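Local coordinates for protein SAP-like pentraxin (Limulus polyphemus, PDB 3FLP) that is a pentraxin that forms doubly stacked cyclic heptamers, binds two calcium ions per subunit and probably acts as an invertebrate lectin, at residues H21-Q26 against G137-I142; S164-W169 against N192-M197; K8-G13 against S160-D165. All blocks are in the same frame, centred on the assembly; numbering follows the deposited sequence.

Contact 1 of 3, residues H21-Q26 against G137-I142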
ATOM      1  N   HIS A  21      26.850  -3.744  42.701  1.00  8.79           N
ATOM      2  CA  HIS A  21      26.781  -2.421  42.092  1.00  8.63           C
ATOM      3  C   HIS A  21      27.196  -2.418  40.630  1.00  7.99           C
ATOM      4  O   HIS A  21      27.704  -3.401  40.100  1.00  9.14           O
ATOM      5  CB  HIS A  21      27.703  -1.440  42.830  1.00  6.95           C
ATOM      6  CG  HIS A  21      29.163  -1.676  42.574  1.00  7.66           C
ATOM      7  ND1 HIS A  21      29.861  -2.726  43.134  1.00  9.11           N
ATOM      8  CD2 HIS A  21      30.055  -1.003  41.805  1.00  8.18           C
ATOM      9  CE1 HIS A  21      31.118  -2.689  42.725  1.00  8.94           C
ATOM     10  NE2 HIS A  21      31.261  -1.652  41.918  1.00  9.53           N
ATOM     11  N   LEU A  22      26.980  -1.274  39.997  1.00  8.29           N
ATOM     12  CA  LEU A  22      27.364  -1.056  38.613  1.00  7.87           C
ATOM     13  C   LEU A  22      28.234   0.197  38.645  1.00  7.96           C
ATOM     14  O   LEU A  22      28.014   1.085  39.470  1.00  6.09           O
ATOM     15  CB  LEU A  22      26.146  -0.765  37.732  1.00  6.79           C
ATOM     16  CG  LEU A  22      24.935  -1.697  37.729  1.00  6.96           C
ATOM     17  CD1 LEU A  22      23.966  -1.245  36.629  1.00  5.42           C
ATOM     18  CD2 LEU A  22      25.378  -3.122  37.485  1.00  5.88           C
ATOM     19  N   ARG A  23      29.223   0.262  37.763  1.00  7.91           N
ATOM     20  CA  ARG A  23      30.077   1.438  37.669  1.00  7.47           C
ATOM     21  C   ARG A  23      30.258   1.704  36.184  1.00  6.92           C
ATOM     22  O   ARG A  23      30.764   0.850  35.450  1.00  5.38           O
ATOM     23  CB  ARG A  23      31.446   1.206  38.319  1.00  7.14           C
ATOM     24  CG  ARG A  23      32.307   2.481  38.359  1.00  8.99           C
ATOM     25  CD  ARG A  23      33.702   2.237  38.942  1.00 10.10           C
ATOM     26  NE  ARG A  23      34.575   1.554  37.989  1.00 13.38           N
ATOM     27  CZ  ARG A  23      35.099   0.348  38.177  1.00 14.66           C
ATOM     28  NH1 ARG A  23      34.846  -0.328  39.288  1.00 16.85           N
ATOM     29  NH2 ARG A  23      35.872  -0.191  37.246  1.00 16.06           N
ATOM     30  N   PHE A  24      29.832   2.875  35.729  1.00  5.97           N
ATOM     31  CA  PHE A  24      29.974   3.186  34.317  1.00  6.43           C
ATOM     32  C   PHE A  24      31.427   3.427  33.953  1.00  6.52           C
ATOM     33  O   PHE A  24      32.160   4.107  34.674  1.00  6.18           O
ATOM     34  CB  PHE A  24      29.093   4.371  33.945  1.00  4.67           C
ATOM     35  CG  PHE A  24      27.638   4.019  33.875  1.00  5.35           C
ATOM     36  CD1 PHE A  24      26.882   3.903  35.035  1.00  5.23           C
ATOM     37  CD2 PHE A  24      27.040   3.730  32.652  1.00  7.12           C
ATOM     38  CE1 PHE A  24      25.541   3.501  34.983  1.00  7.74           C
ATOM     39  CE2 PHE A  24      25.695   3.323  32.586  1.00  8.06           C
ATOM     40  CZ  PHE A  24      24.948   3.209  33.758  1.00  7.98           C
ATOM     41  N   MET A  25      31.836   2.834  32.837  1.00  8.26           N
ATOM     42  CA  MET A  25      33.207   2.926  32.355  1.00  9.68           C
ATOM     43  C   MET A  25      33.655   4.330  31.967  1.00  9.83           C
ATOM     44  O   MET A  25      34.804   4.683  32.176  1.00 10.59           O
ATOM     45  CB  MET A  25      33.400   1.981  31.166  1.00 10.77           C
ATOM     46  CG  MET A  25      33.206   0.505  31.502  1.00 13.86           C
ATOM     47  SD  MET A  25      34.443  -0.088  32.683  1.00 19.59           S
ATOM     48  CE  MET A  25      35.877  -0.191  31.623  1.00 16.66           C
ATOM     49  N   GLN A  26      32.749   5.126  31.407  1.00  8.89           N
ATOM     50  CA  GLN A  26      33.088   6.476  30.986  1.00  9.18           C
ATOM     51  C   GLN A  26      32.618   7.514  31.999  1.00 10.30           C
ATOM     52  O   GLN A  26      31.477   7.472  32.466  1.00 10.44           O
ATOM     53  CB  GLN A  26      32.469   6.752  29.605  1.00  9.73           C
ATOM     54  CG  GLN A  26      32.819   8.102  28.995  1.00  8.87           C
ATOM     55  CD  GLN A  26      32.334   8.237  27.555  1.00  8.58           C
ATOM     56  OE1 GLN A  26      31.334   7.634  27.170  1.00 11.04           O
ATOM     57  NE2 GLN A  26      33.031   9.041  26.761  1.00  6.57           N
ATOM     58  N   GLY A 137      34.479  14.754  34.620  1.00 13.97           N
ATOM     59  CA  GLY A 137      35.137  13.554  35.110  1.00 12.09           C
ATOM     60  C   GLY A 137      34.437  12.789  36.213  1.00 11.16           C
ATOM     61  O   GLY A 137      35.065  11.988  36.899  1.00  9.73           O
ATOM     62  N   GLY A 138      33.141  13.022  36.388  1.00 11.10           N
ATOM     63  CA  GLY A 138      32.409  12.325  37.432  1.00  9.80           C
ATOM     64  C   GLY A 138      32.193  10.849  37.138  1.00 10.04           C
ATOM     65  O   GLY A 138      31.791  10.482  36.034  1.00 10.29           O
ATOM     66  N   THR A 139      32.466  10.005  38.131  1.00  8.52           N
ATOM     67  CA  THR A 139      32.300   8.561  38.013  1.00  7.81           C
ATOM     68  C   THR A 139      30.929   8.193  38.568  1.00  7.89           C
ATOM     69  O   THR A 139      30.587   8.574  39.689  1.00  6.83           O
ATOM     70  CB  THR A 139      33.379   7.793  38.834  1.00  8.17           C
ATOM     71  OG1 THR A 139      34.672   8.020  38.262  1.00 10.64           O
ATOM     72  CG2 THR A 139      33.104   6.301  38.833  1.00  6.51           C
ATOM     73  N   VAL A 140      30.149   7.445  37.790  1.00  7.23           N
ATOM     74  CA  VAL A 140      28.814   7.040  38.223  1.00  6.18           C
ATOM     75  C   VAL A 140      28.732   5.594  38.710  1.00  7.43           C
ATOM     76  O   VAL A 140      29.156   4.661  38.018  1.00  7.00           O
ATOM     77  CB  VAL A 140      27.766   7.201  37.086  1.00  6.22           C
ATOM     78  CG1 VAL A 140      26.408   6.666  37.543  1.00  2.35           C
ATOM     79  CG2 VAL A 140      27.640   8.663  36.686  1.00  5.42           C
ATOM     80  N   VAL A 141      28.184   5.421  39.910  1.00  6.16           N
ATOM     81  CA  VAL A 141      27.986   4.096  40.491  1.00  6.27           C
ATOM     82  C   VAL A 141      26.498   3.955  40.786  1.00  6.05           C
ATOM     83  O   VAL A 141      25.861   4.908  41.244  1.00  7.10           O
ATOM     84  CB  VAL A 141      28.762   3.909  41.818  1.00  6.09           C
ATOM     85  CG1 VAL A 141      28.177   2.748  42.596  1.00  5.40           C
ATOM     86  CG2 VAL A 141      30.234   3.631  41.534  1.00  5.97           C
ATOM     87  N   ILE A 142      25.943   2.777  40.516  1.00  6.29           N
ATOM     88  CA  ILE A 142      24.530   2.521  40.768  1.00  5.03           C
ATOM     89  C   ILE A 142      24.364   1.482  41.877  1.00  5.75           C
ATOM     90  O   ILE A 142      25.020   0.440  41.863  1.00  4.27           O
ATOM     91  CB  ILE A 142      23.815   1.984  39.503  1.00  4.71           C
ATOM     92  CG1 ILE A 142      23.998   2.953  38.330  1.00  5.84           C
ATOM     93  CG2 ILE A 142      22.330   1.785  39.786  1.00  4.46           C
ATOM     94  CD1 ILE A 142      23.369   4.307  38.530  1.00  3.93           C
TER
HETATM   95  O   HOH W   1      31.355   6.612  35.191  1.00  9.07           O

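Contact 2 of 3, residues S164-W169 against N192-M197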
ATOM      1  N   SER A 164      15.864  -0.757  35.856  1.00  7.15           N
ATOM      2  CA  SER A 164      15.940  -0.849  34.406  1.00  7.29           C
ATOM      3  C   SER A 164      15.606   0.479  33.741  1.00  6.73           C
ATOM      4  O   SER A 164      15.107   1.404  34.384  1.00  7.24           O
ATOM      5  CB  SER A 164      15.023  -1.950  33.874  1.00  7.33           C
ATOM      6  OG  SER A 164      13.725  -1.462  33.642  1.00 11.41           O
ATOM      7  N   ASP A 165      15.933   0.573  32.455  1.00  6.74           N
ATOM      8  CA  ASP A 165      15.654   1.759  31.651  1.00  6.01           C
ATOM      9  C   ASP A 165      16.220   3.056  32.251  1.00  6.61           C
ATOM     10  O   ASP A 165      15.519   4.064  32.347  1.00  5.91           O
ATOM     11  CB  ASP A 165      14.138   1.883  31.455  1.00  5.35           C
ATOM     12  CG  ASP A 165      13.758   2.519  30.129  1.00  6.43           C
ATOM     13  OD1 ASP A 165      14.642   3.052  29.421  1.00  4.58           O
ATOM     14  OD2 ASP A 165      12.553   2.491  29.802  1.00  6.68           O
ATOM     15  N   LEU A 166      17.489   3.027  32.650  1.00  8.11           N
ATOM     16  CA  LEU A 166      18.142   4.211  33.212  1.00  7.85           C
ATOM     17  C   LEU A 166      18.497   5.161  32.070  1.00  8.42           C
ATOM     18  O   LEU A 166      19.245   4.800  31.162  1.00  8.52           O
ATOM     19  CB  LEU A 166      19.421   3.828  33.962  1.00  6.39           C
ATOM     20  CG  LEU A 166      20.350   4.981  34.372  1.00  7.09           C
ATOM     21  CD1 LEU A 166      19.679   5.848  35.461  1.00  4.06           C
ATOM     22  CD2 LEU A 166      21.671   4.401  34.877  1.00  5.16           C
ATOM     23  N   GLN A 167      17.957   6.373  32.122  1.00  8.17           N
ATOM     24  CA  GLN A 167      18.211   7.371  31.090  1.00  8.21           C
ATOM     25  C   GLN A 167      18.626   8.683  31.759  1.00  8.04           C
ATOM     26  O   GLN A 167      17.931   9.182  32.646  1.00  8.96           O
ATOM     27  CB  GLN A 167      16.948   7.590  30.256  1.00  7.84           C
ATOM     28  CG  GLN A 167      16.310   6.312  29.700  1.00  9.31           C
ATOM     29  CD  GLN A 167      17.196   5.566  28.712  1.00  7.91           C
ATOM     30  OE1 GLN A 167      18.168   6.113  28.183  1.00 10.97           O
ATOM     31  NE2 GLN A 167      16.853   4.316  28.446  1.00  7.00           N
ATOM     32  N   VAL A 168      19.754   9.236  31.321  1.00  7.08           N
ATOM     33  CA  VAL A 168      20.293  10.473  31.883  1.00  5.78           C
ATOM     34  C   VAL A 168      20.573  11.532  30.813  1.00  6.75           C
ATOM     35  O   VAL A 168      21.225  11.248  29.810  1.00  6.16           O
ATOM     36  CB  VAL A 168      21.621  10.191  32.647  1.00  5.10           C
ATOM     37  CG1 VAL A 168      22.156  11.481  33.284  1.00  2.41           C
ATOM     38  CG2 VAL A 168      21.390   9.106  33.720  1.00  4.46           C
ATOM     39  N   TRP A 169      20.078  12.748  31.048  1.00  7.18           N
ATOM     40  CA  TRP A 169      20.253  13.890  30.148  1.00  7.93           C
ATOM     41  C   TRP A 169      20.982  14.997  30.909  1.00  8.73           C
ATOM     42  O   TRP A 169      20.827  15.117  32.125  1.00  9.10           O
ATOM     43  CB  TRP A 169      18.894  14.456  29.716  1.00  7.14           C
ATOM     44  CG  TRP A 169      18.090  13.612  28.780  1.00  6.58           C
ATOM     45  CD1 TRP A 169      18.077  13.681  27.416  1.00  7.15           C
ATOM     46  CD2 TRP A 169      17.126  12.615  29.140  1.00  5.21           C
ATOM     47  NE1 TRP A 169      17.158  12.792  26.903  1.00  6.61           N
ATOM     48  CE2 TRP A 169      16.560  12.127  27.939  1.00  4.80           C
ATOM     49  CE3 TRP A 169      16.685  12.088  30.361  1.00  5.16           C
ATOM     50  CZ2 TRP A 169      15.571  11.135  27.925  1.00  4.96           C
ATOM     51  CZ3 TRP A 169      15.701  11.101  30.348  1.00  4.66           C
ATOM     52  CH2 TRP A 169      15.156  10.635  29.135  1.00  4.23           C
ATOM     53  N   ASN A 192      21.008  11.454  26.627  1.00  7.37           N
ATOM     54  CA  ASN A 192      22.184  11.795  25.831  1.00  8.29           C
ATOM     55  C   ASN A 192      23.486  11.623  26.624  1.00  8.39           C
ATOM     56  O   ASN A 192      24.557  11.543  26.044  1.00  7.64           O
ATOM     57  CB  ASN A 192      22.081  13.237  25.294  1.00  6.62           C
ATOM     58  CG  ASN A 192      22.254  14.294  26.382  1.00  7.35           C
ATOM     59  OD1 ASN A 192      21.613  14.242  27.437  1.00  9.05           O
ATOM     60  ND2 ASN A 192      23.111  15.264  26.122  1.00  4.80           N
ATOM     61  N   VAL A 193      23.387  11.575  27.949  1.00  8.70           N
ATOM     62  CA  VAL A 193      24.564  11.390  28.795  1.00  8.09           C
ATOM     63  C   VAL A 193      24.726   9.886  29.021  1.00  8.52           C
ATOM     64  O   VAL A 193      25.787   9.319  28.768  1.00  6.89           O
ATOM     65  CB  VAL A 193      24.385  12.118  30.144  1.00  9.19           C
ATOM     66  CG1 VAL A 193      25.582  11.868  31.040  1.00  9.85           C
ATOM     67  CG2 VAL A 193      24.215  13.610  29.901  1.00  9.58           C
ATOM     68  N   ILE A 194      23.662   9.246  29.498  1.00  8.90           N
ATOM     69  CA  ILE A 194      23.659   7.804  29.716  1.00  7.69           C
ATOM     70  C   ILE A 194      22.388   7.228  29.106  1.00  7.48           C
ATOM     71  O   ILE A 194      21.286   7.687  29.403  1.00  5.70           O
ATOM     72  CB  ILE A 194      23.672   7.420  31.222  1.00  8.86           C
ATOM     73  CG1 ILE A 194      25.044   7.705  31.833  1.00 10.43           C
ATOM     74  CG2 ILE A 194      23.340   5.938  31.388  1.00  4.95           C
ATOM     75  CD1 ILE A 194      25.132   7.340  33.310  1.00  9.14           C
ATOM     76  N   SER A 195      22.554   6.243  28.232  1.00  6.48           N
ATOM     77  CA  SER A 195      21.427   5.570  27.608  1.00  7.52           C
ATOM     78  C   SER A 195      21.549   4.113  28.043  1.00  7.04           C
ATOM     79  O   SER A 195      22.556   3.467  27.771  1.00  4.39           O
ATOM     80  CB  SER A 195      21.499   5.680  26.082  1.00  8.66           C
ATOM     81  OG  SER A 195      20.437   4.952  25.482  1.00 11.83           O
ATOM     82  N   TRP A 196      20.527   3.612  28.733  1.00  6.91           N
ATOM     83  CA  TRP A 196      20.530   2.250  29.244  1.00  7.65           C
ATOM     84  C   TRP A 196      21.002   1.197  28.241  1.00  8.44           C
ATOM     85  O   TRP A 196      20.463   1.082  27.145  1.00  7.72           O
ATOM     86  CB  TRP A 196      19.134   1.881  29.746  1.00  9.66           C
ATOM     87  CG  TRP A 196      19.093   0.603  30.548  1.00  7.84           C
ATOM     88  CD1 TRP A 196      18.220  -0.437  30.393  1.00  8.36           C
ATOM     89  CD2 TRP A 196      19.900   0.280  31.688  1.00  8.28           C
ATOM     90  NE1 TRP A 196      18.425  -1.382  31.372  1.00  5.96           N
ATOM     91  CE2 TRP A 196      19.448  -0.966  32.181  1.00  7.61           C
ATOM     92  CE3 TRP A 196      20.955   0.925  32.345  1.00  7.99           C
ATOM     93  CZ2 TRP A 196      20.015  -1.577  33.302  1.00  7.87           C
ATOM     94  CZ3 TRP A 196      21.519   0.317  33.458  1.00  7.54           C
ATOM     95  CH2 TRP A 196      21.046  -0.921  33.927  1.00  8.77           C
ATOM     96  N   MET A 197      22.015   0.437  28.645  1.00  9.52           N
ATOM     97  CA  MET A 197      22.586  -0.625  27.830  1.00 10.99           C
ATOM     98  C   MET A 197      23.332  -0.147  26.575  1.00 12.87           C
ATOM     99  O   MET A 197      23.718  -0.964  25.735  1.00 13.73           O
ATOM    100  CB  MET A 197      21.495  -1.635  27.446  1.00 11.25           C
ATOM    101  CG  MET A 197      20.777  -2.274  28.639  1.00 10.47           C
ATOM    102  SD  MET A 197      21.893  -3.048  29.854  1.00 12.97           S
ATOM    103  CE  MET A 197      22.451  -4.544  28.948  1.00 10.18           C
TER
HETATM  104  O   HOH W   2      18.608   2.846  26.142  1.00 14.19           O

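Contact 3 of 3, residues K8-G13 against S160-D165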
ATOM      1  N   LYS A   8      17.001  -5.616  32.841  1.00  6.76           N
ATOM      2  CA  LYS A   8      17.016  -5.131  34.208  1.00  7.14           C
ATOM      3  C   LYS A   8      18.191  -5.714  34.988  1.00  7.47           C
ATOM      4  O   LYS A   8      18.764  -6.742  34.615  1.00  7.45           O
ATOM      5  CB  LYS A   8      15.697  -5.483  34.917  1.00  4.66           C
ATOM      6  CG  LYS A   8      15.612  -6.930  35.381  1.00  5.34           C
ATOM      7  CD  LYS A   8      14.323  -7.213  36.147  1.00  3.83           C
ATOM      8  CE  LYS A   8      14.227  -8.695  36.500  1.00  3.75           C
ATOM      9  NZ  LYS A   8      12.967  -9.009  37.226  1.00  5.89           N
ATOM     10  N   ILE A   9      18.545  -5.040  36.072  1.00  7.42           N
ATOM     11  CA  ILE A   9      19.628  -5.484  36.935  1.00  6.30           C
ATOM     12  C   ILE A   9      19.038  -5.610  38.331  1.00  7.09           C
ATOM     13  O   ILE A   9      18.355  -4.698  38.805  1.00  7.83           O
ATOM     14  CB  ILE A   9      20.783  -4.448  36.996  1.00  6.16           C
ATOM     15  CG1 ILE A   9      21.413  -4.262  35.608  1.00  3.02           C
ATOM     16  CG2 ILE A   9      21.821  -4.894  38.018  1.00  2.82           C
ATOM     17  CD1 ILE A   9      22.148  -5.470  35.095  1.00  5.85           C
ATOM     18  N   SER A  10      19.284  -6.742  38.977  1.00  7.45           N
ATOM     19  CA  SER A  10      18.802  -6.962  40.333  1.00  9.27           C
ATOM     20  C   SER A  10      19.962  -6.791  41.305  1.00  9.74           C
ATOM     21  O   SER A  10      21.033  -7.368  41.113  1.00  8.07           O
ATOM     22  CB  SER A  10      18.221  -8.375  40.481  1.00  6.10           C
ATOM     23  OG  SER A  10      17.109  -8.565  39.627  1.00  8.49           O
ATOM     24  N   PHE A  11      19.741  -5.975  42.331  1.00 11.26           N
ATOM     25  CA  PHE A  11      20.728  -5.724  43.378  1.00 11.07           C
ATOM     26  C   PHE A  11      20.145  -6.504  44.554  1.00 13.62           C
ATOM     27  O   PHE A  11      19.331  -5.985  45.311  1.00 14.67           O
ATOM     28  CB  PHE A  11      20.788  -4.220  43.669  1.00 10.45           C
ATOM     29  CG  PHE A  11      21.296  -3.401  42.506  1.00  8.32           C
ATOM     30  CD1 PHE A  11      22.660  -3.206  42.319  1.00  7.56           C
ATOM     31  CD2 PHE A  11      20.410  -2.872  41.573  1.00  8.28           C
ATOM     32  CE1 PHE A  11      23.137  -2.494  41.214  1.00  8.59           C
ATOM     33  CE2 PHE A  11      20.874  -2.163  40.466  1.00  9.51           C
ATOM     34  CZ  PHE A  11      22.243  -1.974  40.286  1.00  9.26           C
ATOM     35  N   PRO A  12      20.560  -7.773  44.707  1.00 16.46           N
ATOM     36  CA  PRO A  12      20.156  -8.757  45.722  1.00 18.66           C
ATOM     37  C   PRO A  12      20.054  -8.313  47.170  1.00 19.82           C
ATOM     38  O   PRO A  12      19.046  -8.562  47.838  1.00 22.13           O
ATOM     39  CB  PRO A  12      21.186  -9.875  45.551  1.00 19.72           C
ATOM     40  CG  PRO A  12      21.612  -9.738  44.118  1.00 18.65           C
ATOM     41  CD  PRO A  12      21.754  -8.254  43.988  1.00 16.20           C
ATOM     42  N   GLY A  13      21.104  -7.672  47.659  1.00 19.38           N
ATOM     43  CA  GLY A  13      21.132  -7.240  49.041  1.00 18.90           C
ATOM     44  C   GLY A  13      22.595  -7.051  49.379  1.00 19.67           C
ATOM     45  O   GLY A  13      23.456  -7.771  48.864  1.00 19.18           O
ATOM     46  N   SER A 160      18.762  -1.890  47.455  1.00  9.48           N
ATOM     47  CA  SER A 160      18.483  -3.214  46.922  1.00  9.83           C
ATOM     48  C   SER A 160      17.143  -3.204  46.199  1.00  8.66           C
ATOM     49  O   SER A 160      16.202  -2.539  46.626  1.00  8.60           O
ATOM     50  CB  SER A 160      18.469  -4.249  48.049  1.00  9.97           C
ATOM     51  OG  SER A 160      19.768  -4.395  48.600  1.00 11.38           O
ATOM     52  N   GLY A 161      17.072  -3.946  45.101  1.00  8.16           N
ATOM     53  CA  GLY A 161      15.856  -4.012  44.319  1.00  7.02           C
ATOM     54  C   GLY A 161      16.217  -4.248  42.870  1.00  7.03           C
ATOM     55  O   GLY A 161      17.339  -4.656  42.565  1.00  5.86           O
ATOM     56  N   GLU A 162      15.274  -3.995  41.970  1.00  7.01           N
ATOM     57  CA  GLU A 162      15.523  -4.187  40.551  1.00  7.31           C
ATOM     58  C   GLU A 162      15.471  -2.833  39.849  1.00  7.84           C
ATOM     59  O   GLU A 162      14.674  -1.958  40.204  1.00  7.44           O
ATOM     60  CB  GLU A 162      14.493  -5.162  39.967  1.00  5.93           C
ATOM     61  CG  GLU A 162      14.522  -6.520  40.682  1.00  8.32           C
ATOM     62  CD  GLU A 162      13.439  -7.485  40.230  1.00  9.03           C
ATOM     63  OE1 GLU A 162      12.563  -7.101  39.429  1.00 12.86           O
ATOM     64  OE2 GLU A 162      13.455  -8.638  40.690  1.00 11.57           O
ATOM     65  N   LEU A 163      16.335  -2.660  38.856  1.00  7.83           N
ATOM     66  CA  LEU A 163      16.398  -1.402  38.129  1.00  6.95           C
ATOM     67  C   LEU A 163      16.513  -1.622  36.626  1.00  6.35           C
ATOM     68  O   LEU A 163      17.163  -2.563  36.172  1.00  5.57           O
ATOM     69  CB  LEU A 163      17.592  -0.586  38.642  1.00  6.07           C
ATOM     70  CG  LEU A 163      17.839   0.810  38.075  1.00  9.35           C
ATOM     71  CD1 LEU A 163      18.582   1.653  39.114  1.00  8.25           C
ATOM     72  CD2 LEU A 163      18.621   0.711  36.775  1.00  6.81           C
ATOM     73  N   SER A 164      15.864  -0.757  35.856  1.00  7.15           N
ATOM     74  CA  SER A 164      15.940  -0.849  34.406  1.00  7.29           C
ATOM     75  C   SER A 164      15.606   0.479  33.741  1.00  6.73           C
ATOM     76  O   SER A 164      15.107   1.404  34.384  1.00  7.24           O
ATOM     77  CB  SER A 164      15.023  -1.950  33.874  1.00  7.33           C
ATOM     78  OG  SER A 164      13.725  -1.462  33.642  1.00 11.41           O
ATOM     79  N   ASP A 165      15.933   0.573  32.455  1.00  6.74           N
ATOM     80  CA  ASP A 165      15.654   1.759  31.651  1.00  6.01           C
ATOM     81  C   ASP A 165      16.220   3.056  32.251  1.00  6.61           C
ATOM     82  O   ASP A 165      15.519   4.064  32.347  1.00  5.91           O
ATOM     83  CB  ASP A 165      14.138   1.883  31.455  1.00  5.35           C
ATOM     84  CG  ASP A 165      13.758   2.519  30.129  1.00  6.43           C
ATOM     85  OD1 ASP A 165      14.642   3.052  29.421  1.00  4.58           O
ATOM     86  OD2 ASP A 165      12.553   2.491  29.802  1.00  6.68           O
TER

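Contact 1 of 3, residues H21-Q26 against G137-I142
Phe24 and Val140 show how two antiparallel strands of a beta sandwich can be joined twice, through the backbone and through one face of the sheet. From its CB, 4.1 Å from Val140 O, the Phe24 side chain runs beside that of Val140 and in the same direction; CG stands anti to the carbonyl carbon (chi1 -74°). CD1 rests 3.8 Å from Val140 CG1, and CE1, one atom further, has Ile142 CG1 at the edge of the ring, near its plane, 3.7 Å away. CZ at the tip passes beyond the strand pair towards strand 161-169. Leu22 and Ile142 share this inward face, meeting CB to CB. On the other face the aliphatic part of Arg23 continues the pattern: its CG lies 3.9 Å from Thr139 CG2 and also touches Val141 CG2.

Beneath the side chains, Leu22 and Ile142 form a hydrogen-bonded pair, with Leu22 N to Ile142 O at 3.2 Å and Ile142 N to Leu22 O at 2.9 Å. Phe24 N gives a third bond, 3.0 Å long, to Val140 O. Beyond it the strands part, and a water takes over, accepting from Val140 N and donating to Phe24 O and Gln26 O. On the far side strand 201-204 pairs with 21-24, and Phe201 meets the Phe24 ring. Thr139 O receives the amide of Gln146, a calcium ligand. The chemistry thus divides the work: three peptide bonds and one bridging water join the backbones, while hydrocarbon lines the inward face against the opposing sheet.

Contact 2 of 3, residues S164-W169 against N192-M197
Val168 O is gripped by two successive amides, Val193 N at 2.9 Å and Ile194 N at 3.2 Å, both reaching it from the same face of its carbonyl plane. Two residues facing one in this way make a classic beta bulge, placed where the short strand 194-195 joins strand 161-169. Val168 N answers with a nearly straight bond (169°) to Ile194 O. The side chains follow the backbone: Val168 CB and CG2 lie alongside Ile194 CB, while CG1 turns to Val193 CB.

Gln167 works on the other face. Its chain bends at chi2 (-64°), and its NE2 donates to Asp165 OD1 over 2.7 Å, with the acceptor in the amide plane. OE1 accepts from Gly191 N, and weakly from Trp196 N (3.5 Å), and a water joins NE2 to Ser195 OG and Trp196 O. The buried amide is therefore held at both ends.

Trp196 turns one face of its indole to the backbone of strand 161-169. Asp165 N sits 3.2 Å above the ring plane, near the rim at CD1, and Leu166 CB touches CE3 at 3.7 Å. Met197 SD lies over the rim of the opposite face. Farther out, Asp165 OD2 forms salt bridges with Arg39 and Arg188, the Trp196 NE1 donates to Val7 O, and Trp169 NE1 bonds to Leu217 O of a neighbouring subunit. The implication is a division by position: the bulge bonds hold one end of the short strand, and the Gln167 amide, its water and the indole face supplement them at the Trp196 end.

Contact 3 of 3, residues K8-G13 against S160-D165
Phe11 and Gly161 form the close-packed end of this antiparallel pairing. Phe11 N donates to Gly161 O almost perfectly straight (177°) at 2.8 Å, and Gly161 N returns a more bent bond to Phe11 O. The same Gly161 O also lies at the edge of the Phe11 ring, near its plane, as does Leu163 CB, which is 4.1 Å from CE2. Ile9 CG2 lies over the rim of one face of the ring, from within its own strand. One pair further on, Ile9 and Leu163 exchange another two backbone bonds, Ile9 N to Leu163 O at 2.8 Å and Leu163 N to Ile9 O at 2.9 Å.

The face bearing Lys8, Ser10 and Glu162 is polar but equally buried. Lys8 starts with CG between the backbone N and the carbonyl carbon (chi1 78°), then runs extended, crossing Glu162 obliquely. Its NZ meets Glu162 OE1 in a 2.9 Å salt bridge, coming from above the carboxylate plane, 58° out of it. Lys41 forms a second salt bridge to the same oxygen, so two cations share one buried carboxylate, which probably favours its ionised form. Ser10 OG merely touches Glu162 CG at 3.5 Å.

The looser side is the partly exposed turn at Pro12 and Gly13, where the main approach is Ser160 OG to Gly13 CA at 3.2 Å; there Pro12 O receives Arg32 of a neighbouring subunit. Strand 207-211 flanks 7-11 on its other edge. One sheet surface is thus hydrocarbon and faces the sandwich interior, while the other carries a buried cluster of ions.

How the contacts relate
The three contacts span both sheets of the pentraxin sandwich. Contacts 2 and 3 share Ser164 and Asp165 and lie along strand 161-169, their centres about 15 Å apart; they touch where Trp196 CH2 lies 3.8 Å from Ile9 CG1. Contact 1 belongs to the opposing sheet, its centre about 12 Å from that of contact 2 and 16 Å from that of contact 3. The sheets meet in the core: Phe24 CE2 lies 3.7 Å from Ile194 CG2, and Leu22 CG lies 3.7 Å from Phe11 CZ. Contact 1 is nested within the chain loop closed by contact 3. It also approaches the metal site, with the Val141 side chain about 10 Å from a calcium ion.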